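Local coordinates for tungstate ABC transporter, periplasmic tungstate-binding protein (Geobacter sulfurreducens, PDB 3LR1) that probably captures tungstate in the periplasm and hands it to its ABC transporter for import into the cell, at residues Asp72-Val76 with Ala203-Phe209; Val87-Lys92 with Leu185-Gln190. One frame throughout, in Å; residues are numbered along the deposited sequence.

Contact 1. Residues Asp72-Val76 with Ala203-Phe209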
ATOM      1  N   ASP A  72      -5.150  -8.836 -18.755  1.00  8.72           N
ATOM      2  CA  ASP A  72      -6.567  -9.031 -19.002  1.00 10.60           C
ATOM      3  C   ASP A  72      -7.214  -7.913 -19.824  1.00 10.74           C
ATOM      4  O   ASP A  72      -8.374  -8.023 -20.210  1.00 12.04           O
ATOM      5  CB  ASP A  72      -7.309  -9.131 -17.664  1.00 10.09           C
ATOM      6  CG  ASP A  72      -7.128 -10.455 -16.957  1.00 13.23           C
ATOM      7  OD1 ASP A  72      -6.541 -11.446 -17.476  1.00 13.19           O
ATOM      8  OD2 ASP A  72      -7.594 -10.498 -15.796  1.00 15.02           O
ATOM      9  N   GLY A  73      -6.466  -6.865 -20.141  1.00 11.77           N
ATOM     10  CA  GLY A  73      -6.969  -5.806 -20.972  1.00 12.61           C
ATOM     11  C   GLY A  73      -7.667  -4.698 -20.228  1.00 13.63           C
ATOM     12  O   GLY A  73      -8.152  -3.768 -20.865  1.00 15.67           O
ATOM     13  N   PHE A  74      -7.770  -4.777 -18.908  1.00 13.12           N
ATOM     14  CA  PHE A  74      -8.553  -3.751 -18.178  1.00 14.98           C
ATOM     15  C   PHE A  74      -7.809  -2.474 -17.932  1.00 14.34           C
ATOM     16  O   PHE A  74      -8.410  -1.449 -17.828  1.00 16.15           O
ATOM     17  CB  PHE A  74      -9.019  -4.270 -16.832  1.00 14.99           C
ATOM     18  CG  PHE A  74      -9.986  -5.401 -16.958  1.00 17.66           C
ATOM     19  CD1 PHE A  74     -11.224  -5.208 -17.591  1.00 21.59           C
ATOM     20  CD2 PHE A  74      -9.711  -6.620 -16.433  1.00 18.92           C
ATOM     21  CE1 PHE A  74     -12.125  -6.267 -17.720  1.00 23.34           C
ATOM     22  CE2 PHE A  74     -10.614  -7.711 -16.594  1.00 23.38           C
ATOM     23  CZ  PHE A  74     -11.807  -7.517 -17.216  1.00 23.92           C
ATOM     24  N   GLY A  75      -6.507  -2.598 -17.734  1.00 14.00           N
ATOM     25  CA  GLY A  75      -5.670  -1.493 -17.411  1.00 15.53           C
ATOM     26  C   GLY A  75      -4.663  -1.228 -18.525  1.00 14.73           C
ATOM     27  O   GLY A  75      -4.037  -2.150 -19.127  1.00 17.01           O
ATOM     28  N   VAL A  76      -4.425   0.034 -18.755  1.00 15.08           N
ATOM     29  CA  VAL A  76      -3.504   0.424 -19.785  1.00 17.27           C
ATOM     30  C   VAL A  76      -2.565   1.513 -19.294  1.00 18.02           C
ATOM     31  O   VAL A  76      -2.875   2.288 -18.364  1.00 16.41           O
ATOM     32  CB  VAL A  76      -4.252   0.828 -21.064  1.00 19.05           C
ATOM     33  CG1 VAL A  76      -4.839  -0.444 -21.805  1.00 19.06           C
ATOM     34  CG2 VAL A  76      -5.305   1.848 -20.731  1.00 20.61           C
ATOM     35  N   ALA A 203      -4.646   3.358 -16.072  1.00 13.71           N
ATOM     36  CA  ALA A 203      -5.893   3.858 -16.618  1.00 12.57           C
ATOM     37  C   ALA A 203      -6.752   2.659 -17.007  1.00 12.89           C
ATOM     38  O   ALA A 203      -6.233   1.649 -17.569  1.00 13.74           O
ATOM     39  CB  ALA A 203      -5.621   4.783 -17.805  1.00 12.42           C
ATOM     40  N   VAL A 204      -8.055   2.758 -16.692  1.00 13.24           N
ATOM     41  CA  VAL A 204      -9.058   1.778 -17.070  1.00 13.47           C
ATOM     42  C   VAL A 204      -9.255   1.931 -18.587  1.00 14.07           C
ATOM     43  O   VAL A 204      -9.373   3.064 -19.116  1.00 14.81           O
ATOM     44  CB  VAL A 204     -10.369   1.977 -16.323  1.00 13.13           C
ATOM     45  CG1 VAL A 204     -11.446   1.025 -16.855  1.00 12.73           C
ATOM     46  CG2 VAL A 204     -10.136   1.707 -14.820  1.00 13.37           C
ATOM     47  N   ASN A 205      -9.241   0.808 -19.280  1.00 13.80           N
ATOM     48  CA  ASN A 205      -9.188   0.794 -20.762  1.00 13.41           C
ATOM     49  C   ASN A 205     -10.505   1.215 -21.411  1.00 13.88           C
ATOM     50  O   ASN A 205     -11.495   0.520 -21.296  1.00 13.83           O
ATOM     51  CB  ASN A 205      -8.793  -0.602 -21.207  1.00 13.94           C
ATOM     52  CG  ASN A 205      -8.535  -0.697 -22.657  1.00 13.80           C
ATOM     53  OD1 ASN A 205      -8.715   0.268 -23.391  1.00 18.15           O
ATOM     54  ND2 ASN A 205      -8.153  -1.876 -23.106  1.00 16.79           N
ATOM     55  N   PRO A 206     -10.520   2.354 -22.102  1.00 15.58           N
ATOM     56  CA  PRO A 206     -11.788   2.760 -22.740  1.00 17.39           C
ATOM     57  C   PRO A 206     -12.207   1.870 -23.910  1.00 18.47           C
ATOM     58  O   PRO A 206     -13.356   1.963 -24.335  1.00 19.49           O
ATOM     59  CB  PRO A 206     -11.491   4.157 -23.265  1.00 18.16           C
ATOM     60  CG  PRO A 206      -9.964   4.193 -23.431  1.00 17.97           C
ATOM     61  CD  PRO A 206      -9.405   3.273 -22.405  1.00 16.42           C
ATOM     62  N   LYS A 207     -11.304   1.038 -24.466  1.00 19.27           N
ATOM     63  CA  LYS A 207     -11.781   0.027 -25.452  1.00 21.33           C
ATOM     64  C   LYS A 207     -12.734  -0.977 -24.773  1.00 21.33           C
ATOM     65  O   LYS A 207     -13.602  -1.516 -25.438  1.00 22.27           O
ATOM     66  CB  LYS A 207     -10.646  -0.721 -26.136  1.00 22.03           C
ATOM     67  CG  LYS A 207      -9.624   0.142 -26.892  1.00 24.63           C
ATOM     68  CD  LYS A 207     -10.210   1.348 -27.606  1.00 28.01           C
ATOM     69  CE  LYS A 207     -10.989   0.996 -28.826  1.00 30.47           C
ATOM     70  NZ  LYS A 207     -10.597   1.817 -30.089  1.00 31.71           N
ATOM     71  N   LYS A 208     -12.544  -1.248 -23.487  1.00 20.19           N
ATOM     72  CA  LYS A 208     -13.479  -2.086 -22.735  1.00 20.51           C
ATOM     73  C   LYS A 208     -14.632  -1.279 -22.194  1.00 19.60           C
ATOM     74  O   LYS A 208     -15.784  -1.754 -22.162  1.00 21.30           O
ATOM     75  CB  LYS A 208     -12.793  -2.813 -21.593  1.00 20.95           C
ATOM     76  CG  LYS A 208     -12.097  -4.105 -22.039  1.00 25.47           C
ATOM     77  CD  LYS A 208     -11.706  -4.970 -20.843  1.00 29.02           C
ATOM     78  CE  LYS A 208     -10.722  -6.028 -21.235  1.00 29.29           C
ATOM     79  NZ  LYS A 208     -11.321  -7.003 -22.164  1.00 30.62           N
ATOM     80  N   PHE A 209     -14.353  -0.078 -21.727  1.00 18.91           N
ATOM     81  CA  PHE A 209     -15.402   0.737 -21.117  1.00 19.29           C
ATOM     82  C   PHE A 209     -15.362   2.105 -21.739  1.00 20.35           C
ATOM     83  O   PHE A 209     -14.627   2.959 -21.287  1.00 18.30           O
ATOM     84  CB  PHE A 209     -15.267   0.765 -19.591  1.00 19.60           C
ATOM     85  CG  PHE A 209     -15.468  -0.586 -18.955  1.00 19.72           C
ATOM     86  CD1 PHE A 209     -16.725  -1.142 -18.875  1.00 21.59           C
ATOM     87  CD2 PHE A 209     -14.408  -1.291 -18.438  1.00 21.36           C
ATOM     88  CE1 PHE A 209     -16.911  -2.389 -18.300  1.00 21.39           C
ATOM     89  CE2 PHE A 209     -14.609  -2.531 -17.828  1.00 18.88           C
ATOM     90  CZ  PHE A 209     -15.823  -3.085 -17.833  1.00 20.92           C
TER

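Contact 2. Residues Val87-Lys92 with Leu185-Gln190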
ATOM      1  N   VAL A  87       8.653  -1.264   7.078  1.00 17.68           N
ATOM      2  CA  VAL A  87       9.364  -1.319   8.350  1.00 16.29           C
ATOM      3  C   VAL A  87       8.738  -2.396   9.266  1.00 15.86           C
ATOM      4  O   VAL A  87       7.628  -2.876   9.035  1.00 15.51           O
ATOM      5  CB  VAL A  87       9.328   0.100   9.079  1.00 16.59           C
ATOM      6  CG1 VAL A  87      10.056   1.268   8.256  1.00 16.26           C
ATOM      7  CG2 VAL A  87       7.914   0.526   9.376  1.00 13.68           C
ATOM      8  N   ILE A  88       9.468  -2.819  10.299  1.00 15.62           N
ATOM      9  CA  ILE A  88       8.922  -3.714  11.291  1.00 14.87           C
ATOM     10  C   ILE A  88       8.764  -2.882  12.576  1.00 15.76           C
ATOM     11  O   ILE A  88       9.716  -2.241  13.089  1.00 16.17           O
ATOM     12  CB  ILE A  88       9.757  -5.021  11.536  1.00 15.20           C
ATOM     13  CG1 ILE A  88      10.036  -5.749  10.189  1.00 15.79           C
ATOM     14  CG2 ILE A  88       9.025  -5.969  12.604  1.00 17.36           C
ATOM     15  CD1 ILE A  88      11.050  -6.875  10.185  1.00 14.39           C
ATOM     16  N   VAL A  89       7.528  -2.872  13.073  1.00 16.22           N
ATOM     17  CA  VAL A  89       7.194  -2.220  14.292  1.00 15.39           C
ATOM     18  C   VAL A  89       6.840  -3.252  15.361  1.00 16.35           C
ATOM     19  O   VAL A  89       6.472  -4.392  15.090  1.00 15.23           O
ATOM     20  CB  VAL A  89       6.006  -1.194  14.129  1.00 16.60           C
ATOM     21  CG1 VAL A  89       6.379   0.022  13.165  1.00 15.06           C
ATOM     22  CG2 VAL A  89       4.703  -1.877  13.759  1.00 17.84           C
ATOM     23  N   GLY A  90       6.971  -2.815  16.593  1.00 16.12           N
ATOM     24  CA  GLY A  90       6.693  -3.654  17.724  1.00 17.90           C
ATOM     25  C   GLY A  90       6.790  -2.883  19.041  1.00 18.78           C
ATOM     26  O   GLY A  90       7.050  -1.692  19.045  1.00 17.67           O
ATOM     27  N   PRO A  91       6.598  -3.546  20.159  1.00 20.74           N
ATOM     28  CA  PRO A  91       6.651  -2.898  21.457  1.00 22.08           C
ATOM     29  C   PRO A  91       7.960  -2.205  21.766  1.00 23.11           C
ATOM     30  O   PRO A  91       8.969  -2.692  21.386  1.00 22.67           O
ATOM     31  CB  PRO A  91       6.446  -4.054  22.406  1.00 22.45           C
ATOM     32  CG  PRO A  91       6.625  -5.216  21.646  1.00 23.27           C
ATOM     33  CD  PRO A  91       6.276  -4.951  20.279  1.00 20.68           C
ATOM     34  N   LYS A  92       7.935  -1.081  22.439  1.00 23.92           N
ATOM     35  CA  LYS A  92       9.138  -0.297  22.566  1.00 25.35           C
ATOM     36  C   LYS A  92      10.274  -0.949  23.337  1.00 25.65           C
ATOM     37  O   LYS A  92      11.380  -0.484  23.295  1.00 25.17           O
ATOM     38  CB  LYS A  92       8.852   1.097  23.069  1.00 25.94           C
ATOM     39  CG  LYS A  92       8.635   1.258  24.536  1.00 29.54           C
ATOM     40  CD  LYS A  92       8.579   2.710  24.802  1.00 32.36           C
ATOM     41  CE  LYS A  92       8.046   3.054  26.149  1.00 33.99           C
ATOM     42  NZ  LYS A  92       8.892   4.127  26.698  1.00 37.00           N
ATOM     43  N   LEU A 185       3.441   1.407  19.414  1.00 17.94           N
ATOM     44  CA  LEU A 185       4.512   0.636  18.771  1.00 17.62           C
ATOM     45  C   LEU A 185       5.503   1.596  18.113  1.00 18.61           C
ATOM     46  O   LEU A 185       5.153   2.717  17.709  1.00 19.12           O
ATOM     47  CB  LEU A 185       3.968  -0.349  17.733  1.00 17.65           C
ATOM     48  CG  LEU A 185       2.897  -1.353  18.206  1.00 17.89           C
ATOM     49  CD1 LEU A 185       2.353  -2.241  17.111  1.00 17.70           C
ATOM     50  CD2 LEU A 185       3.399  -2.157  19.385  1.00 16.06           C
ATOM     51  N   VAL A 186       6.745   1.155  18.017  1.00 18.75           N
ATOM     52  CA  VAL A 186       7.793   1.961  17.480  1.00 19.11           C
ATOM     53  C   VAL A 186       8.447   1.157  16.365  1.00 18.30           C
ATOM     54  O   VAL A 186       8.380  -0.070  16.357  1.00 17.62           O
ATOM     55  CB  VAL A 186       8.849   2.309  18.550  1.00 19.04           C
ATOM     56  CG1 VAL A 186       8.260   3.206  19.667  1.00 22.29           C
ATOM     57  CG2 VAL A 186       9.440   1.059  19.119  1.00 22.82           C
ATOM     58  N   ILE A 187       9.134   1.855  15.450  1.00 18.72           N
ATOM     59  CA  ILE A 187       9.930   1.209  14.426  1.00 17.93           C
ATOM     60  C   ILE A 187      11.163   0.565  15.084  1.00 18.35           C
ATOM     61  O   ILE A 187      12.034   1.245  15.671  1.00 17.05           O
ATOM     62  CB  ILE A 187      10.370   2.234  13.288  1.00 19.28           C
ATOM     63  CG1 ILE A 187       9.166   2.914  12.614  1.00 18.27           C
ATOM     64  CG2 ILE A 187      11.265   1.603  12.237  1.00 18.67           C
ATOM     65  CD1 ILE A 187       9.598   4.081  11.692  1.00 18.04           C
ATOM     66  N   LEU A 188      11.250  -0.754  14.940  1.00 17.40           N
ATOM     67  CA  LEU A 188      12.399  -1.515  15.456  1.00 17.96           C
ATOM     68  C   LEU A 188      13.322  -1.981  14.352  1.00 18.08           C
ATOM     69  O   LEU A 188      14.512  -2.214  14.579  1.00 20.14           O
ATOM     70  CB  LEU A 188      11.887  -2.676  16.293  1.00 16.69           C
ATOM     71  CG  LEU A 188      11.166  -2.206  17.558  1.00 17.87           C
ATOM     72  CD1 LEU A 188      10.265  -3.346  18.048  1.00 15.08           C
ATOM     73  CD2 LEU A 188      12.163  -1.760  18.669  1.00 18.73           C
ATOM     74  N   PHE A 189      12.806  -2.157  13.150  1.00 18.39           N
ATOM     75  CA  PHE A 189      13.664  -2.412  12.001  1.00 19.31           C
ATOM     76  C   PHE A 189      13.221  -1.644  10.788  1.00 20.12           C
ATOM     77  O   PHE A 189      12.049  -1.695  10.409  1.00 17.87           O
ATOM     78  CB  PHE A 189      13.698  -3.887  11.593  1.00 19.89           C
ATOM     79  CG  PHE A 189      14.609  -4.125  10.447  1.00 20.82           C
ATOM     80  CD1 PHE A 189      15.969  -4.321  10.672  1.00 22.27           C
ATOM     81  CD2 PHE A 189      14.145  -4.063   9.136  1.00 22.06           C
ATOM     82  CE1 PHE A 189      16.836  -4.470   9.611  1.00 21.93           C
ATOM     83  CE2 PHE A 189      15.028  -4.216   8.058  1.00 22.15           C
ATOM     84  CZ  PHE A 189      16.370  -4.423   8.312  1.00 22.40           C
ATOM     85  N   GLN A 190      14.180  -0.961  10.153  1.00 22.44           N
ATOM     86  CA  GLN A 190      13.957  -0.303   8.886  1.00 25.55           C
ATOM     87  C   GLN A 190      15.162  -0.447   7.943  1.00 28.76           C
ATOM     88  O   GLN A 190      16.290  -0.650   8.376  1.00 28.30           O
ATOM     89  CB  GLN A 190      13.623   1.154   9.118  1.00 27.03           C
ATOM     90  CG  GLN A 190      14.627   1.935   9.995  1.00 27.15           C
ATOM     91  CD  GLN A 190      14.062   3.318  10.270  1.00 29.34           C
ATOM     92  OE1 GLN A 190      13.695   3.991   9.340  1.00 31.74           O
ATOM     93  NE2 GLN A 190      13.917   3.704  11.541  1.00 28.25           N
TER

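Contact 1. Residues Asp72-Val76 with Ala203-Phe209
The ring of Phe74 is met obliquely by two side chains of 203-209: Lys208 CD lies 3.3 Å from Phe74 CD1, and the Phe209 ring brings CE2 to 4.3 Å from the same atom. Over one face of the Phe74 ring, offset toward the rim, stands the carbonyl oxygen of Asp72. The amide of Asn205 is a further flat group. With chi1 at -173°, CG is turned away from the Asn205 backbone N and the amide reaches across to Gly73. Its ND2 donates to Gly73 O at 2.9 Å, the acceptor almost in the amide plane, while OD1 takes Lys207 N in an Asx turn. Val76 CG1 packs across this amide, 3.8 Å from Asn205 CG. Cut back to alanine, Asn205 would probably leave Gly73 O without its amide donor and Lys207 N without its acceptor. Next to the amide, the two-residue strand 75-76 runs antiparallel to the end of strand 197-204, joined by Val76 N to Ala203 O (2.7 Å) and Ala203 N to Val76 O, and Asn205 N closes on Phe74 O at 2.8 Å. Val76 and Ala203 turn to the face packed by helix 214-224. Gly73, at positive phi, ends helix 63-71 in a Schellman motif. Lys208 NZ stands 3.7 Å from Asp72 O, too long for a hydrogen bond, so its charge may ease that carbonyl's negative potential only through space.

Contact 2. Residues Val87-Lys92 with Leu185-Gln190
Leu185 leads strand 186-190 onto the end of strand 78-90, an antiparallel pairing interrupted by a classic beta bulge in the mixed sheet of this periplasmic-binding-protein fold. Its side chain splits between two neighbours: the side chains of Leu185 and Val89 cross at about a right angle, with CD1 4.1 Å from Val89 CG2, and CD2 lies alongside the proline ring, 3.6 Å from Pro91 N. Val186 comes next, exchanging two backbone bonds with Gly90: Val186 N to Gly90 O and Gly90 N to Val186 O. Its CG2, held between the backbone N and the carbonyl carbon, rests on Lys92 CA at 3.7 Å. Ile187 turns to the face that carries Val87 and Val89 and divides its branches between them, CG1 on Val89 CG1 and CG2 on Val87 CB; Arg172 and Tyr175 of helix 172-178 cover the same face. At Leu188 the bulge appears, since Leu188 and Phe189 both sit opposite Ile88, and Ile88 O is gripped by two donors, Leu188 N at 2.8 Å and Phe189 N at 3.1 Å, the latter on a lone pair. The Leu188 side chain swings back over Gly90, where CD1 is 3.6 Å from Gly90 CA, so any side chain on Gly90 would be pressed against it. Ile88 N donates an almost straight bond (171°) to Phe189 O, and the two residues pack CB against CB. Gln190, whose OE1 accepts a hydrogen bond from Arg172, ends the run side by side with Val87, its CB 3.7 Å from Val87 CG1.

How the contacts relate
Contacts 1 and 2 lie on opposite sides of the chain's centre, their own centres 40 Å apart and their nearest atoms about 27 Å apart, yet one sheet connects them. Strand 75-76 of contact 1 is followed directly by strand 78-90, which runs on to contact 2; strand 186-190 is followed by strand 197-204, which comes back to contact 1. Strands 78-90 and 197-204 also pair with each other, and contact 2 is nested inside the chain loop that contact 1 closes. The side chain of Val87 in contact 2 is about 13 Å from a bound tungsten ion, so it belongs to the scaffold and not to the first shell.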